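Local coordinates for protein separin (Saccharomyces cerevisiae, PDB 5U1T) that cleaves the cohesin subunit Scc1 as a caspase-like cysteine protease at the onset of anaphase, and is held inactive by securin for most of the cell cycle, at residues A[449-461]-A[476-490]. Sequence-based numbering, arbitrary orientation.
Sequences QKKIEIFSCLFNV and FCQNAFIHCFTRLKI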
ATOM      1  N   GLN A 449     -13.473  29.575 -29.827  1.00 64.17           N
ATOM      2  CA  GLN A 449     -14.600  30.343 -29.319  1.00 62.04           C
ATOM      3  C   GLN A 449     -15.922  29.687 -29.704  1.00 60.63           C
ATOM      4  O   GLN A 449     -16.878  29.676 -28.920  1.00 61.93           O
ATOM      5  CB  GLN A 449     -14.549  31.788 -29.821  1.00 60.76           C
ATOM      6  CG  GLN A 449     -13.917  32.739 -28.811  1.00 66.07           C
ATOM      7  CD  GLN A 449     -14.487  32.562 -27.386  1.00 75.68           C
ATOM      8  OE1 GLN A 449     -15.712  32.409 -27.195  1.00 73.00           O
ATOM      9  NE2 GLN A 449     -13.600  32.586 -26.385  1.00 71.74           N
ATOM     10  N   LYS A 450     -15.971  29.115 -30.900  1.00 60.32           N
ATOM     11  CA  LYS A 450     -17.212  28.521 -31.375  1.00 62.47           C
ATOM     12  C   LYS A 450     -17.573  27.255 -30.587  1.00 56.93           C
ATOM     13  O   LYS A 450     -18.758  26.992 -30.341  1.00 58.57           O
ATOM     14  CB  LYS A 450     -17.125  28.241 -32.874  1.00 62.86           C
ATOM     15  CG  LYS A 450     -17.152  29.504 -33.713  1.00 63.12           C
ATOM     16  CD  LYS A 450     -17.206  29.204 -35.205  1.00 64.79           C
ATOM     17  CE  LYS A 450     -17.332  30.479 -36.032  1.00 59.12           C
ATOM     18  NZ  LYS A 450     -16.057  31.252 -36.107  1.00 64.24           N
ATOM     19  N   LYS A 451     -16.554  26.494 -30.183  1.00 60.28           N
ATOM     20  CA  LYS A 451     -16.748  25.321 -29.327  1.00 58.00           C
ATOM     21  C   LYS A 451     -17.273  25.709 -27.956  1.00 55.84           C
ATOM     22  O   LYS A 451     -18.185  25.074 -27.443  1.00 54.16           O
ATOM     23  CB  LYS A 451     -15.448  24.538 -29.156  1.00 61.30           C
ATOM     24  CG  LYS A 451     -15.041  23.739 -30.362  1.00 63.09           C
ATOM     25  CD  LYS A 451     -13.765  22.960 -30.110  1.00 60.93           C
ATOM     26  CE  LYS A 451     -13.132  22.537 -31.419  1.00 59.39           C
ATOM     27  NZ  LYS A 451     -11.689  22.228 -31.201  1.00 68.51           N
ATOM     28  N   ILE A 452     -16.689  26.745 -27.364  1.00 54.45           N
ATOM     29  CA  ILE A 452     -17.174  27.253 -26.093  1.00 58.72           C
ATOM     30  C   ILE A 452     -18.612  27.766 -26.219  1.00 55.64           C
ATOM     31  O   ILE A 452     -19.399  27.707 -25.290  1.00 57.34           O
ATOM     32  CB  ILE A 452     -16.260  28.363 -25.559  1.00 59.26           C
ATOM     33  CG1 ILE A 452     -14.870  27.798 -25.304  1.00 60.64           C
ATOM     34  CG2 ILE A 452     -16.793  28.922 -24.250  1.00 57.98           C
ATOM     35  CD1 ILE A 452     -13.973  28.741 -24.555  1.00 59.89           C
ATOM     36  N   GLU A 453     -18.965  28.244 -27.398  1.00 66.92           N
ATOM     37  CA  GLU A 453     -20.302  28.774 -27.633  1.00 62.73           C
ATOM     38  C   GLU A 453     -21.345  27.667 -27.630  1.00 57.73           C
ATOM     39  O   GLU A 453     -22.373  27.771 -26.954  1.00 59.15           O
ATOM     40  CB  GLU A 453     -20.320  29.519 -28.954  1.00 63.18           C
ATOM     41  CG  GLU A 453     -21.217  30.724 -28.993  1.00 66.08           C
ATOM     42  CD  GLU A 453     -20.837  31.639 -30.139  1.00 73.32           C
ATOM     43  OE1 GLU A 453     -21.608  31.732 -31.133  1.00 74.58           O
ATOM     44  OE2 GLU A 453     -19.737  32.244 -30.042  1.00 75.40           O
ATOM     45  N   ILE A 454     -21.062  26.610 -28.393  1.00 60.10           N
ATOM     46  CA  ILE A 454     -21.912  25.426 -28.446  1.00 58.46           C
ATOM     47  C   ILE A 454     -22.031  24.809 -27.057  1.00 60.03           C
ATOM     48  O   ILE A 454     -23.090  24.301 -26.682  1.00 60.31           O
ATOM     49  CB  ILE A 454     -21.362  24.384 -29.440  1.00 61.30           C
ATOM     50  CG1 ILE A 454     -21.405  24.943 -30.867  1.00 63.61           C
ATOM     51  CG2 ILE A 454     -22.115  23.058 -29.322  1.00 58.36           C
ATOM     52  CD1 ILE A 454     -22.783  25.430 -31.307  1.00 64.96           C
ATOM     53  N   PHE A 455     -20.967  24.882 -26.287  1.00 57.85           N
ATOM     54  CA  PHE A 455     -20.943  24.255 -24.987  1.00 56.86           C
ATOM     55  C   PHE A 455     -21.986  24.851 -24.087  1.00 57.87           C
ATOM     56  O   PHE A 455     -22.569  24.178 -23.268  1.00 54.33           O
ATOM     57  CB  PHE A 455     -19.577  24.393 -24.335  1.00 59.79           C
ATOM     58  CG  PHE A 455     -19.521  23.810 -22.967  1.00 57.00           C
ATOM     59  CD1 PHE A 455     -19.574  22.460 -22.788  1.00 52.97           C
ATOM     60  CD2 PHE A 455     -19.459  24.617 -21.868  1.00 52.74           C
ATOM     61  CE1 PHE A 455     -19.555  21.925 -21.535  1.00 51.65           C
ATOM     62  CE2 PHE A 455     -19.444  24.090 -20.611  1.00 54.17           C
ATOM     63  CZ  PHE A 455     -19.488  22.741 -20.448  1.00 52.57           C
ATOM     64  N   SER A 456     -22.233  26.132 -24.261  1.00 57.61           N
ATOM     65  CA  SER A 456     -23.089  26.884 -23.374  1.00 59.48           C
ATOM     66  C   SER A 456     -24.554  26.643 -23.620  1.00 55.14           C
ATOM     67  O   SER A 456     -25.377  26.938 -22.787  1.00 56.19           O
ATOM     68  CB  SER A 456     -22.804  28.360 -23.531  1.00 55.22           C
ATOM     69  OG  SER A 456     -22.622  28.960 -22.289  1.00 58.71           O
ATOM     70  N   CYS A 457     -24.878  26.135 -24.790  1.00 57.72           N
ATOM     71  CA  CYS A 457     -26.208  25.692 -25.079  1.00 55.73           C
ATOM     72  C   CYS A 457     -26.512  24.466 -24.271  1.00 55.33           C
ATOM     73  O   CYS A 457     -27.643  24.217 -23.954  1.00 58.11           O
ATOM     74  CB  CYS A 457     -26.356  25.397 -26.562  1.00 56.58           C
ATOM     75  SG  CYS A 457     -26.136  26.802 -27.653  1.00 59.09           S
ATOM     76  N   LEU A 458     -25.501  23.696 -23.920  1.00 59.09           N
ATOM     77  CA  LEU A 458     -25.743  22.503 -23.150  1.00 52.39           C
ATOM     78  C   LEU A 458     -25.529  22.763 -21.686  1.00 52.43           C
ATOM     79  O   LEU A 458     -26.252  22.280 -20.868  1.00 51.38           O
ATOM     80  CB  LEU A 458     -24.819  21.397 -23.617  1.00 60.52           C
ATOM     81  CG  LEU A 458     -24.787  20.031 -22.951  1.00 59.31           C
ATOM     82  CD1 LEU A 458     -24.362  20.171 -21.518  1.00 61.13           C
ATOM     83  CD2 LEU A 458     -26.077  19.279 -23.059  1.00 55.48           C
ATOM     84  N   PHE A 459     -24.516  23.524 -21.347  1.00 53.02           N
ATOM     85  CA  PHE A 459     -24.281  23.805 -19.947  1.00 52.96           C
ATOM     86  C   PHE A 459     -25.181  24.958 -19.581  1.00 44.73           C
ATOM     87  O   PHE A 459     -24.783  26.124 -19.586  1.00 52.01           O
ATOM     88  CB  PHE A 459     -22.809  24.095 -19.670  1.00 58.23           C
ATOM     89  CG  PHE A 459     -22.432  23.954 -18.237  1.00 51.34           C
ATOM     90  CD1 PHE A 459     -22.271  22.705 -17.676  1.00 52.97           C
ATOM     91  CD2 PHE A 459     -22.245  25.072 -17.445  1.00 53.65           C
ATOM     92  CE1 PHE A 459     -21.917  22.560 -16.333  1.00 52.33           C
ATOM     93  CE2 PHE A 459     -21.891  24.943 -16.104  1.00 54.09           C
ATOM     94  CZ  PHE A 459     -21.731  23.686 -15.550  1.00 56.32           C
ATOM     95  N   ASN A 460     -26.421  24.592 -19.280  1.00 45.68           N
ATOM     96  CA  ASN A 460     -27.521  25.542 -19.124  1.00 47.44           C
ATOM     97  C   ASN A 460     -28.499  24.999 -18.104  1.00 47.93           C
ATOM     98  O   ASN A 460     -28.925  23.853 -18.215  1.00 49.29           O
ATOM     99  CB  ASN A 460     -28.214  25.787 -20.487  1.00 53.25           C
ATOM    100  CG  ASN A 460     -29.399  26.745 -20.400  1.00 46.93           C
ATOM    101  OD1 ASN A 460     -30.541  26.323 -20.185  1.00 46.20           O
ATOM    102  ND2 ASN A 460     -29.131  28.036 -20.609  1.00 45.71           N
ATOM    103  N   VAL A 461     -28.857  25.820 -17.123  1.00 47.42           N
ATOM    104  CA  VAL A 461     -29.690  25.368 -16.014  1.00 41.89           C
ATOM    105  C   VAL A 461     -31.072  24.783 -16.387  1.00 51.95           C
ATOM    106  O   VAL A 461     -31.561  23.917 -15.659  1.00 56.90           O
ATOM    107  CB  VAL A 461     -29.908  26.507 -15.003  1.00 39.47           C
ATOM    108  CG1 VAL A 461     -30.839  27.523 -15.546  1.00 45.75           C
ATOM    109  CG2 VAL A 461     -30.460  25.966 -13.711  1.00 48.06           C
ATOM    110  N   PHE A 476     -25.040  14.834 -14.386  1.00 58.34           N
ATOM    111  CA  PHE A 476     -25.049  15.705 -15.534  1.00 55.35           C
ATOM    112  C   PHE A 476     -23.788  16.520 -15.668  1.00 54.33           C
ATOM    113  O   PHE A 476     -23.275  16.684 -16.739  1.00 55.25           O
ATOM    114  CB  PHE A 476     -26.232  16.664 -15.454  1.00 59.80           C
ATOM    115  CG  PHE A 476     -26.236  17.703 -16.529  1.00 55.34           C
ATOM    116  CD1 PHE A 476     -25.533  18.855 -16.380  1.00 55.24           C
ATOM    117  CD2 PHE A 476     -26.926  17.508 -17.685  1.00 58.18           C
ATOM    118  CE1 PHE A 476     -25.510  19.794 -17.365  1.00 54.84           C
ATOM    119  CE2 PHE A 476     -26.915  18.446 -18.675  1.00 57.54           C
ATOM    120  CZ  PHE A 476     -26.200  19.589 -18.515  1.00 56.74           C
ATOM    121  N   CYS A 477     -23.278  17.025 -14.566  1.00 52.52           N
ATOM    122  CA  CYS A 477     -22.104  17.859 -14.610  1.00 57.68           C
ATOM    123  C   CYS A 477     -20.812  17.142 -14.841  1.00 58.88           C
ATOM    124  O   CYS A 477     -19.925  17.678 -15.453  1.00 50.27           O
ATOM    125  CB  CYS A 477     -21.993  18.662 -13.339  1.00 55.29           C
ATOM    126  SG  CYS A 477     -23.091  20.062 -13.284  1.00 61.49           S
ATOM    127  N   GLN A 478     -20.705  15.930 -14.340  1.00 57.98           N
ATOM    128  CA  GLN A 478     -19.481  15.193 -14.512  1.00 62.83           C
ATOM    129  C   GLN A 478     -19.357  14.713 -15.916  1.00 60.95           C
ATOM    130  O   GLN A 478     -18.297  14.754 -16.482  1.00 56.19           O
ATOM    131  CB  GLN A 478     -19.381  14.054 -13.533  1.00 64.94           C
ATOM    132  CG  GLN A 478     -18.274  14.278 -12.538  1.00 64.56           C
ATOM    133  CD  GLN A 478     -18.519  13.550 -11.271  1.00 67.33           C
ATOM    134  OE1 GLN A 478     -18.987  12.430 -11.282  1.00 74.58           O
ATOM    135  NE2 GLN A 478     -18.215  14.181 -10.169  1.00 62.96           N
ATOM    136  N   ASN A 479     -20.453  14.258 -16.479  1.00 59.99           N
ATOM    137  CA  ASN A 479     -20.433  13.827 -17.864  1.00 62.71           C
ATOM    138  C   ASN A 479     -20.183  14.979 -18.832  1.00 64.86           C
ATOM    139  O   ASN A 479     -19.504  14.804 -19.849  1.00 63.82           O
ATOM    140  CB  ASN A 479     -21.730  13.131 -18.214  1.00 65.63           C
ATOM    141  CG  ASN A 479     -21.703  11.685 -17.838  1.00 71.24           C
ATOM    142  OD1 ASN A 479     -21.489  10.823 -18.684  1.00 80.77           O
ATOM    143  ND2 ASN A 479     -21.881  11.400 -16.554  1.00 72.88           N
ATOM    144  N   ALA A 480     -20.728  16.156 -18.515  1.00 63.95           N
ATOM    145  CA  ALA A 480     -20.508  17.345 -19.338  1.00 62.26           C
ATOM    146  C   ALA A 480     -19.040  17.722 -19.252  1.00 59.89           C
ATOM    147  O   ALA A 480     -18.462  18.288 -20.179  1.00 56.09           O
ATOM    148  CB  ALA A 480     -21.396  18.507 -18.878  1.00 58.54           C
ATOM    149  N   PHE A 481     -18.440  17.401 -18.116  1.00 62.01           N
ATOM    150  CA  PHE A 481     -17.029  17.677 -17.918  1.00 63.94           C
ATOM    151  C   PHE A 481     -16.152  16.730 -18.727  1.00 62.88           C
ATOM    152  O   PHE A 481     -15.312  17.168 -19.519  1.00 59.60           O
ATOM    153  CB  PHE A 481     -16.670  17.564 -16.456  1.00 58.97           C
ATOM    154  CG  PHE A 481     -15.247  17.888 -16.177  1.00 60.92           C
ATOM    155  CD1 PHE A 481     -14.275  16.896 -16.227  1.00 56.78           C
ATOM    156  CD2 PHE A 481     -14.872  19.183 -15.870  1.00 54.83           C
ATOM    157  CE1 PHE A 481     -12.972  17.187 -15.980  1.00 54.41           C
ATOM    158  CE2 PHE A 481     -13.550  19.472 -15.610  1.00 63.67           C
ATOM    159  CZ  PHE A 481     -12.599  18.465 -15.666  1.00 59.66           C
ATOM    160  N   ILE A 482     -16.332  15.437 -18.496  1.00 57.98           N
ATOM    161  CA  ILE A 482     -15.583  14.429 -19.222  1.00 58.32           C
ATOM    162  C   ILE A 482     -15.754  14.553 -20.735  1.00 62.96           C
ATOM    163  O   ILE A 482     -14.765  14.583 -21.461  1.00 69.35           O
ATOM    164  CB  ILE A 482     -15.994  13.018 -18.788  1.00 62.40           C
ATOM    165  CG1 ILE A 482     -15.429  12.718 -17.403  1.00 64.26           C
ATOM    166  CG2 ILE A 482     -15.493  11.995 -19.772  1.00 63.55           C
ATOM    167  CD1 ILE A 482     -16.223  11.690 -16.627  1.00 56.45           C
ATOM    168  N   HIS A 483     -16.984  14.636 -21.228  1.00 64.22           N
ATOM    169  CA  HIS A 483     -17.191  14.498 -22.670  1.00 66.54           C
ATOM    170  C   HIS A 483     -17.154  15.804 -23.464  1.00 64.70           C
ATOM    171  O   HIS A 483     -17.041  15.772 -24.693  1.00 68.41           O
ATOM    172  CB  HIS A 483     -18.524  13.807 -22.948  1.00 65.66           C
ATOM    173  CG  HIS A 483     -18.614  12.420 -22.397  1.00 70.69           C
ATOM    174  ND1 HIS A 483     -18.502  11.293 -23.187  1.00 75.69           N
ATOM    175  CD2 HIS A 483     -18.815  11.971 -21.134  1.00 69.84           C
ATOM    176  CE1 HIS A 483     -18.629  10.215 -22.435  1.00 69.55           C
ATOM    177  NE2 HIS A 483     -18.819  10.598 -21.185  1.00 70.39           N
ATOM    178  N   CYS A 484     -17.265  16.940 -22.774  1.00 63.56           N
ATOM    179  CA  CYS A 484     -17.476  18.221 -23.442  1.00 59.46           C
ATOM    180  C   CYS A 484     -16.540  19.322 -22.972  1.00 61.62           C
ATOM    181  O   CYS A 484     -15.866  19.939 -23.794  1.00 64.24           O
ATOM    182  CB  CYS A 484     -18.924  18.680 -23.260  1.00 57.30           C
ATOM    183  SG  CYS A 484     -20.153  17.676 -24.136  1.00 63.70           S
ATOM    184  N   PHE A 485     -16.502  19.576 -21.668  1.00 59.12           N
ATOM    185  CA  PHE A 485     -15.721  20.682 -21.116  1.00 52.77           C
ATOM    186  C   PHE A 485     -14.243  20.558 -21.439  1.00 53.19           C
ATOM    187  O   PHE A 485     -13.596  21.534 -21.782  1.00 56.84           O
ATOM    188  CB  PHE A 485     -15.924  20.766 -19.608  1.00 58.09           C
ATOM    189  CG  PHE A 485     -15.095  21.812 -18.938  1.00 54.33           C
ATOM    190  CD1 PHE A 485     -15.473  23.133 -18.965  1.00 51.59           C
ATOM    191  CD2 PHE A 485     -13.940  21.465 -18.252  1.00 60.42           C
ATOM    192  CE1 PHE A 485     -14.713  24.096 -18.339  1.00 52.59           C
ATOM    193  CE2 PHE A 485     -13.174  22.417 -17.617  1.00 55.78           C
ATOM    194  CZ  PHE A 485     -13.554  23.740 -17.668  1.00 56.63           C
ATOM    195  N   THR A 486     -13.720  19.345 -21.350  1.00 61.34           N
ATOM    196  CA  THR A 486     -12.289  19.075 -21.555  1.00 64.90           C
ATOM    197  C   THR A 486     -11.825  19.336 -22.996  1.00 66.83           C
ATOM    198  O   THR A 486     -10.643  19.585 -23.253  1.00 67.77           O
ATOM    199  CB  THR A 486     -11.972  17.629 -21.200  1.00 65.73           C
ATOM    200  OG1 THR A 486     -12.857  16.776 -21.945  1.00 71.36           O
ATOM    201  CG2 THR A 486     -12.159  17.387 -19.704  1.00 58.81           C
ATOM    202  N   ARG A 487     -12.774  19.285 -23.926  1.00 72.68           N
ATOM    203  CA  ARG A 487     -12.526  19.636 -25.323  1.00 69.22           C
ATOM    204  C   ARG A 487     -12.382  21.139 -25.544  1.00 67.15           C
ATOM    205  O   ARG A 487     -12.004  21.577 -26.623  1.00 66.47           O
ATOM    206  CB  ARG A 487     -13.658  19.113 -26.201  1.00 56.73           C
ATOM    207  CG  ARG A 487     -13.992  17.688 -25.905  1.00 67.14           C
ATOM    208  CD  ARG A 487     -15.096  17.202 -26.785  1.00 72.23           C
ATOM    209  NE  ARG A 487     -14.581  16.598 -28.009  1.00 80.04           N
ATOM    210  CZ  ARG A 487     -14.019  15.394 -28.058  1.00 84.09           C
ATOM    211  NH1 ARG A 487     -13.889  14.677 -26.936  1.00 83.19           N
ATOM    212  NH2 ARG A 487     -13.579  14.912 -29.222  1.00 84.87           N
ATOM    213  N   LEU A 488     -12.702  21.937 -24.537  1.00 67.79           N
ATOM    214  CA  LEU A 488     -12.666  23.380 -24.729  1.00 61.15           C
ATOM    215  C   LEU A 488     -11.281  23.918 -24.495  1.00 65.72           C
ATOM    216  O   LEU A 488     -10.969  25.032 -24.911  1.00 74.57           O
ATOM    217  CB  LEU A 488     -13.647  24.073 -23.800  1.00 61.74           C
ATOM    218  CG  LEU A 488     -15.086  23.630 -23.993  1.00 61.32           C
ATOM    219  CD1 LEU A 488     -15.898  24.234 -22.876  1.00 55.83           C
ATOM    220  CD2 LEU A 488     -15.589  24.046 -25.363  1.00 58.13           C
ATOM    221  N   LYS A 489     -10.464  23.128 -23.808  1.00 68.99           N
ATOM    222  CA  LYS A 489      -9.101  23.526 -23.494  1.00 70.65           C
ATOM    223  C   LYS A 489      -9.013  24.971 -22.958  1.00 69.02           C
ATOM    224  O   LYS A 489      -8.339  25.818 -23.542  1.00 72.06           O
ATOM    225  CB  LYS A 489      -8.217  23.354 -24.740  1.00 78.02           C
ATOM    226  CG  LYS A 489      -7.727  21.910 -24.964  1.00 78.95           C
ATOM    227  CD  LYS A 489      -7.531  21.584 -26.447  1.00 80.25           C
ATOM    228  CE  LYS A 489      -6.927  22.760 -27.224  1.00 84.65           C
ATOM    229  NZ  LYS A 489      -6.500  22.390 -28.625  1.00 86.25           N
ATOM    230  N   ILE A 490      -9.710  25.255 -21.861  1.00 67.07           N
ATOM    231  CA  ILE A 490      -9.673  26.592 -21.280  1.00 68.37           C
ATOM    232  C   ILE A 490      -8.857  26.580 -19.981  1.00 70.59           C
ATOM    233  O   ILE A 490      -8.862  25.596 -19.225  1.00 66.77           O
ATOM    234  CB  ILE A 490     -11.103  27.145 -21.026  1.00 63.81           C
ATOM    235  CG1 ILE A 490     -11.662  26.659 -19.691  1.00 61.55           C
ATOM    236  CG2 ILE A 490     -12.043  26.778 -22.184  1.00 65.97           C
ATOM    237  CD1 ILE A 490     -13.124  26.944 -19.510  1.00 62.12           C
TER
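The Phe455 ring takes Leu488 CD1 over one face, 3.6 Å from Phe455 CG, a CH-pi contact. At its edge, near the ring plane, Cys484 CB lies 3.7 Å from Phe455 CE1, with Ala480 O beside it. Phe455 CG is anti to the backbone N (chi1 178°), which sends the ring across to the other helix. With an alanine in place of Phe455, Leu488 CD1 would probably lose its ring face, and a gap would open beside Cys484 CB. The Phe459 ring meets Ala480 CB at its edge, while Cys477 SG approaches obliquely, 4.1 Å from Phe459 CE1. Phe496 meets Phe455 edge-to-face and also touches the Phe459 ring. At the Phe476 ring, Leu458 O lies in plane at the edge, and Leu458 CD1 comes obliquely to Phe476 CZ at 3.6 Å. The second methyl of Leu488, CD2, rests 3.8 Å from Ile452 CG1. Ile452 CD1 then reaches Ile490 CG2 at 3.6 Å. No hydrogen bond joins the segments; the contact is apolar. Segments 449-458 and 476-485 run nearly antiparallel (157°), their axes 11.3 Å apart at closest approach. Helix 431-444 touches Leu458 and holds Arg487 through a salt bridge from Glu439. Helix 501-509 packs on Phe459, Phe476 and Cys477.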